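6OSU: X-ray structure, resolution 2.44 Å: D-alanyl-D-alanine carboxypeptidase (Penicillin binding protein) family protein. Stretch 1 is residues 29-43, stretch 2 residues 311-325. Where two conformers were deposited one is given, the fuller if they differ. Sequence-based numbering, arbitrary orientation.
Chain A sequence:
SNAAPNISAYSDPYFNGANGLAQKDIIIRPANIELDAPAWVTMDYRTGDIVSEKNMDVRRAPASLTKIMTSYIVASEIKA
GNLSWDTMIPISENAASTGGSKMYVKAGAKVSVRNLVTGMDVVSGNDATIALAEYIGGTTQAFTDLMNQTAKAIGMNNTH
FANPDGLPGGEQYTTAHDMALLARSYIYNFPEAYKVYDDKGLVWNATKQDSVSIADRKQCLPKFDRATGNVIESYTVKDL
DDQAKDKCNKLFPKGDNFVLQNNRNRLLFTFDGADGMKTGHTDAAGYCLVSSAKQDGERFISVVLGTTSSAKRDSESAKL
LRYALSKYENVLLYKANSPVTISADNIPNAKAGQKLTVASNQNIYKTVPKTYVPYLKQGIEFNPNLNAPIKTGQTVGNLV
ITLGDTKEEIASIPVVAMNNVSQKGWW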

# COMPACT_ATOMS: atom_id res chain seq x y z
N ARG A 29 -23.43 8.32 8.12
CA ARG A 29 -22.64 7.17 7.69
C ARG A 29 -21.95 7.49 6.37
O ARG A 29 -22.51 8.20 5.53
CB ARG A 29 -23.51 5.92 7.53
CG ARG A 29 -24.48 5.67 8.67
CD ARG A 29 -24.49 4.20 9.11
NE ARG A 29 -24.44 3.25 8.00
CZ ARG A 29 -23.54 2.28 7.89
NH1 ARG A 29 -22.61 2.12 8.82
NH2 ARG A 29 -23.57 1.45 6.85
N PRO A 30 -20.73 7.00 6.16
CA PRO A 30 -20.08 7.19 4.86
C PRO A 30 -20.85 6.47 3.77
O PRO A 30 -21.25 5.32 3.93
CB PRO A 30 -18.68 6.59 5.07
CG PRO A 30 -18.48 6.60 6.55
CD PRO A 30 -19.83 6.38 7.15
N ALA A 31 -21.08 7.17 2.66
CA ALA A 31 -21.85 6.61 1.57
C ALA A 31 -21.03 5.57 0.81
O ALA A 31 -19.81 5.72 0.65
CB ALA A 31 -22.33 7.71 0.62
N ASN A 32 -21.69 4.52 0.35
CA ASN A 32 -21.02 3.48 -0.43
C ASN A 32 -20.61 4.05 -1.78
O ASN A 32 -21.47 4.38 -2.61
CB ASN A 32 -21.92 2.26 -0.59
CG ASN A 32 -21.45 1.08 0.23
OD1 ASN A 32 -20.91 1.24 1.33
ND2 ASN A 32 -21.63 -0.13 -0.30
N ILE A 33 -19.31 4.16 -2.01
CA ILE A 33 -18.79 4.78 -3.22
C ILE A 33 -19.13 3.91 -4.43
O ILE A 33 -19.25 2.68 -4.34
CB ILE A 33 -17.27 5.00 -3.09
CG1 ILE A 33 -16.76 5.98 -4.15
CG2 ILE A 33 -16.52 3.68 -3.15
CD1 ILE A 33 -16.87 7.43 -3.73
N GLU A 34 -19.29 4.56 -5.58
CA GLU A 34 -19.61 3.87 -6.83
C GLU A 34 -18.61 4.28 -7.90
O GLU A 34 -18.50 5.46 -8.24
CB GLU A 34 -21.03 4.18 -7.30
CG GLU A 34 -22.10 3.25 -6.74
CD GLU A 34 -23.36 3.25 -7.59
OE1 GLU A 34 -23.26 3.45 -8.82
OE2 GLU A 34 -24.46 3.06 -7.03
N LEU A 35 -17.88 3.30 -8.43
CA LEU A 35 -17.05 3.45 -9.61
C LEU A 35 -17.48 2.39 -10.63
O LEU A 35 -18.18 1.44 -10.30
CB LEU A 35 -15.56 3.29 -9.27
CG LEU A 35 -15.05 3.88 -7.95
CD1 LEU A 35 -13.59 3.50 -7.75
CD2 LEU A 35 -15.23 5.38 -7.91
N ASP A 36 -17.04 2.57 -11.87
CA ASP A 36 -17.29 1.56 -12.89
C ASP A 36 -16.10 0.63 -13.09
O ASP A 36 -16.07 -0.14 -14.06
CB ASP A 36 -17.70 2.21 -14.22
CG ASP A 36 -16.67 3.19 -14.76
OD1 ASP A 36 -15.46 3.01 -14.50
OD2 ASP A 36 -17.09 4.15 -15.45
N ALA A 37 -15.10 0.70 -12.21
CA ALA A 37 -14.04 -0.29 -12.22
C ALA A 37 -14.62 -1.65 -11.82
O ALA A 37 -15.41 -1.74 -10.88
CB ALA A 37 -12.92 0.10 -11.26
N PRO A 38 -14.26 -2.72 -12.53
CA PRO A 38 -14.75 -4.05 -12.15
C PRO A 38 -14.31 -4.51 -10.76
O PRO A 38 -14.94 -5.41 -10.20
CB PRO A 38 -14.18 -4.97 -13.25
CG PRO A 38 -13.10 -4.17 -13.91
CD PRO A 38 -13.50 -2.74 -13.79
N ALA A 39 -13.25 -3.93 -10.20
CA ALA A 39 -12.79 -4.33 -8.88
C ALA A 39 -11.95 -3.22 -8.26
O ALA A 39 -11.22 -2.51 -8.97
CB ALA A 39 -11.97 -5.63 -8.94
N TRP A 40 -12.04 -3.08 -6.94
CA TRP A 40 -11.20 -2.14 -6.21
C TRP A 40 -11.20 -2.50 -4.73
O TRP A 40 -12.06 -3.26 -4.26
CB TRP A 40 -11.65 -0.69 -6.40
CG TRP A 40 -12.87 -0.30 -5.61
CD1 TRP A 40 -12.92 -0.01 -4.27
CD2 TRP A 40 -14.20 -0.14 -6.10
NE1 TRP A 40 -14.21 0.31 -3.91
CE2 TRP A 40 -15.01 0.24 -5.01
CE3 TRP A 40 -14.79 -0.27 -7.36
CZ2 TRP A 40 -16.38 0.48 -5.15
CZ3 TRP A 40 -16.14 -0.03 -7.49
CH2 TRP A 40 -16.92 0.34 -6.39
N VAL A 41 -10.24 -1.93 -4.01
CA VAL A 41 -10.18 -2.05 -2.56
C VAL A 41 -9.42 -0.85 -2.02
O VAL A 41 -8.48 -0.35 -2.64
CB VAL A 41 -9.52 -3.38 -2.12
CG1 VAL A 41 -8.03 -3.37 -2.43
CG2 VAL A 41 -9.76 -3.63 -0.63
N THR A 42 -9.85 -0.36 -0.85
CA THR A 42 -9.15 0.70 -0.13
C THR A 42 -8.91 0.21 1.29
O THR A 42 -9.86 -0.18 1.98
CB THR A 42 -9.94 2.01 -0.12
OG1 THR A 42 -10.30 2.37 -1.46
CG2 THR A 42 -9.10 3.14 0.49
N MET A 43 -7.66 0.25 1.72
CA MET A 43 -7.26 -0.31 3.01
C MET A 43 -6.41 0.70 3.77
O MET A 43 -5.56 1.38 3.18
CB MET A 43 -6.48 -1.62 2.80
CG MET A 43 -5.70 -2.10 4.00
SD MET A 43 -4.67 -3.52 3.63
CE MET A 43 -5.91 -4.74 3.21
N ALA A 311 -7.14 7.59 -17.78
CA ALA A 311 -7.76 8.74 -17.13
C ALA A 311 -8.76 8.30 -16.07
O ALA A 311 -8.83 8.89 -14.99
CB ALA A 311 -8.43 9.63 -18.17
N LYS A 312 -9.55 7.26 -16.36
CA LYS A 312 -10.46 6.72 -15.36
C LYS A 312 -9.70 6.02 -14.25
O LYS A 312 -10.08 6.11 -13.07
CB LYS A 312 -11.46 5.77 -16.01
CG LYS A 312 -12.67 6.45 -16.62
CD LYS A 312 -13.50 5.43 -17.36
CE LYS A 312 -14.98 5.75 -17.30
NZ LYS A 312 -15.79 4.61 -17.83
N ARG A 313 -8.63 5.30 -14.60
CA ARG A 313 -7.77 4.67 -13.60
C ARG A 313 -7.27 5.69 -12.58
O ARG A 313 -7.27 5.43 -11.37
CB ARG A 313 -6.60 3.98 -14.29
CG ARG A 313 -5.50 3.49 -13.36
CD ARG A 313 -4.19 3.31 -14.13
NE ARG A 313 -3.62 4.60 -14.51
CZ ARG A 313 -2.69 4.77 -15.45
NH1 ARG A 313 -2.23 3.72 -16.12
NH2 ARG A 313 -2.23 5.98 -15.72
N ASP A 314 -6.83 6.85 -13.06
CA ASP A 314 -6.35 7.90 -12.16
C ASP A 314 -7.51 8.62 -11.48
O ASP A 314 -7.42 8.96 -10.30
CB ASP A 314 -5.48 8.89 -12.94
CG ASP A 314 -4.25 8.23 -13.52
OD1 ASP A 314 -3.74 7.27 -12.91
OD2 ASP A 314 -3.78 8.68 -14.60
N SER A 315 -8.60 8.85 -12.21
CA SER A 315 -9.76 9.52 -11.63
C SER A 315 -10.36 8.69 -10.49
O SER A 315 -10.62 9.21 -9.40
CB SER A 315 -10.81 9.79 -12.71
OG SER A 315 -12.04 10.19 -12.16
N GLU A 316 -10.57 7.40 -10.73
CA GLU A 316 -11.27 6.57 -9.75
C GLU A 316 -10.38 6.24 -8.55
O GLU A 316 -10.89 6.11 -7.43
CB GLU A 316 -11.78 5.30 -10.42
CG GLU A 316 -12.80 5.58 -11.52
CD GLU A 316 -13.21 4.33 -12.28
OE1 GLU A 316 -13.34 3.27 -11.65
OE2 GLU A 316 -13.40 4.42 -13.51
N SER A 317 -9.07 6.13 -8.76
CA SER A 317 -8.17 5.92 -7.62
C SER A 317 -8.13 7.15 -6.73
O SER A 317 -8.14 7.03 -5.50
CB SER A 317 -6.77 5.57 -8.11
OG SER A 317 -6.74 4.30 -8.72
N ALA A 318 -8.08 8.35 -7.32
CA ALA A 318 -8.05 9.56 -6.52
C ALA A 318 -9.34 9.72 -5.72
O ALA A 318 -9.31 10.18 -4.57
CB ALA A 318 -7.83 10.78 -7.41
N LYS A 319 -10.47 9.32 -6.30
CA LYS A 319 -11.73 9.37 -5.57
C LYS A 319 -11.69 8.49 -4.33
O LYS A 319 -12.16 8.89 -3.26
CB LYS A 319 -12.89 8.97 -6.49
CG LYS A 319 -14.19 8.70 -5.76
CD LYS A 319 -15.30 9.64 -6.19
CE LYS A 319 -16.15 9.03 -7.29
NZ LYS A 319 -17.16 9.99 -7.80
N LEU A 320 -11.13 7.28 -4.46
CA LEU A 320 -11.05 6.38 -3.32
C LEU A 320 -10.12 6.92 -2.24
O LEU A 320 -10.47 6.93 -1.05
CB LEU A 320 -10.59 4.99 -3.77
CG LEU A 320 -11.52 4.20 -4.68
CD1 LEU A 320 -10.84 2.91 -5.11
CD2 LEU A 320 -12.84 3.91 -3.99
N LEU A 321 -8.93 7.38 -2.63
CA LEU A 321 -7.98 7.89 -1.65
C LEU A 321 -8.52 9.14 -0.95
O LEU A 321 -8.36 9.29 0.27
CB LEU A 321 -6.64 8.20 -2.32
CG LEU A 321 -5.86 6.98 -2.83
CD1 LEU A 321 -4.64 7.43 -3.61
CD2 LEU A 321 -5.46 6.08 -1.67
N ARG A 322 -9.14 10.04 -1.70
CA ARG A 322 -9.72 11.24 -1.10
C ARG A 322 -10.87 10.89 -0.16
O ARG A 322 -11.02 11.49 0.91
CB ARG A 322 -10.20 12.19 -2.20
CG ARG A 322 -10.74 13.51 -1.71
CD ARG A 322 -11.40 14.29 -2.84
NE ARG A 322 -10.87 13.92 -4.15
CZ ARG A 322 -11.58 13.34 -5.12
NH1 ARG A 322 -12.86 13.06 -4.93
NH2 ARG A 322 -11.00 13.03 -6.28
N TYR A 323 -11.69 9.91 -0.55
CA TYR A 323 -12.81 9.49 0.28
C TYR A 323 -12.32 8.91 1.61
O TYR A 323 -12.86 9.23 2.67
CB TYR A 323 -13.66 8.48 -0.50
CG TYR A 323 -14.65 7.68 0.31
CD1 TYR A 323 -15.90 8.21 0.63
CD2 TYR A 323 -14.37 6.38 0.72
CE1 TYR A 323 -16.82 7.48 1.36
CE2 TYR A 323 -15.28 5.64 1.44
CZ TYR A 323 -16.50 6.19 1.76
OH TYR A 323 -17.41 5.45 2.48
N ALA A 324 -11.29 8.06 1.56
CA ALA A 324 -10.78 7.45 2.79
C ALA A 324 -10.07 8.48 3.67
O ALA A 324 -10.27 8.49 4.90
CB ALA A 324 -9.84 6.30 2.46
N LEU A 325 -9.26 9.35 3.08
CA LEU A 325 -8.45 10.27 3.87
C LEU A 325 -9.30 11.35 4.54
O LEU A 325 -8.90 11.89 5.58
CB LEU A 325 -7.38 10.92 2.98
CG LEU A 325 -6.21 10.03 2.56
CD1 LEU A 325 -5.48 10.63 1.37
CD2 LEU A 325 -5.25 9.83 3.73

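Residues 311-325 form one uninterrupted helical segment, documented by i to i+4 backbone hydrogen bonds from Ser315 N to Ala311 O (2.8 Å) through Leu325 N to Leu321 O (3.0 Å). Stretch 1 is loop or turn until Ala39, where a strand begins. The strand and helix axes run in roughly the same direction, 30° apart, and approach to 9.2 Å. No backbone-to-backbone hydrogen bond joins the two stretches; the contact, which buries 711 Å² counting both sides, rests largely on side chains. The CA atoms of Leu35 and Glu316 lie 6.6 Å apart, and those of Thr42 and Leu320 6.8 Å.

The apolar contacts centre on Leu320, which has the largest covered area of any residue here. Its CA-to-CB bond points sideways, yet the m,t rotamer brings the end of the side chain nearer to stretch 1. Leu320 CG lies 3.8 Å from Leu35 CD1, Leu320 CD2 is 3.8 Å from Ile33 CG2, and Leu320 CD1 is 3.7 Å from Trp40 CD1. A CH-pi contact accompanies these: Leu320 CD2 sits 4.1 Å from the centroid of the Trp40 five-membered ring and 25° off its normal, hence over the face. Farther along the strand, Thr42 CG2 meets Ala324 CB at 3.8 Å, a methyl-to-methyl contact. Lys319 contributes its aliphatic portion, with CG 3.6 Å from Ile33 CD1 and CE 3.8 Å from Leu35 CD2.

Tyr323 adds a further apolar contact, together with a close polar approach. Its t rotamer carries the ring to the loop, where Tyr323 CZ is 4.0 Å from Pro30 CB. Tyr323 OH also comes within 3.0 Å of Ala31 O; both loop atoms approach the ring obliquely.

Charged and polar contacts gather around Asp36, whose carboxylate reaches the helix although its CA-to-CB bond points sideways. Lys312 NZ donates to Asp36 OD2 at 2.8 Å, a hydrogen bond reinforced by opposite charge and therefore a salt bridge. The other carboxylate oxygen, Asp36 OD1, is 2.7 Å from Glu316 OE2. Two acid groups this close would repel if both were ionised, so one of the two probably carries a proton and donates it to the other; which one is not settled. Glu316 OE1 also accepts a weak hydrogen bond from Ala37 N, at 3.2 Å with an N-H...acceptor angle of 121°, far from linear. Glu316 thus engages the loop through both carboxylate oxygens.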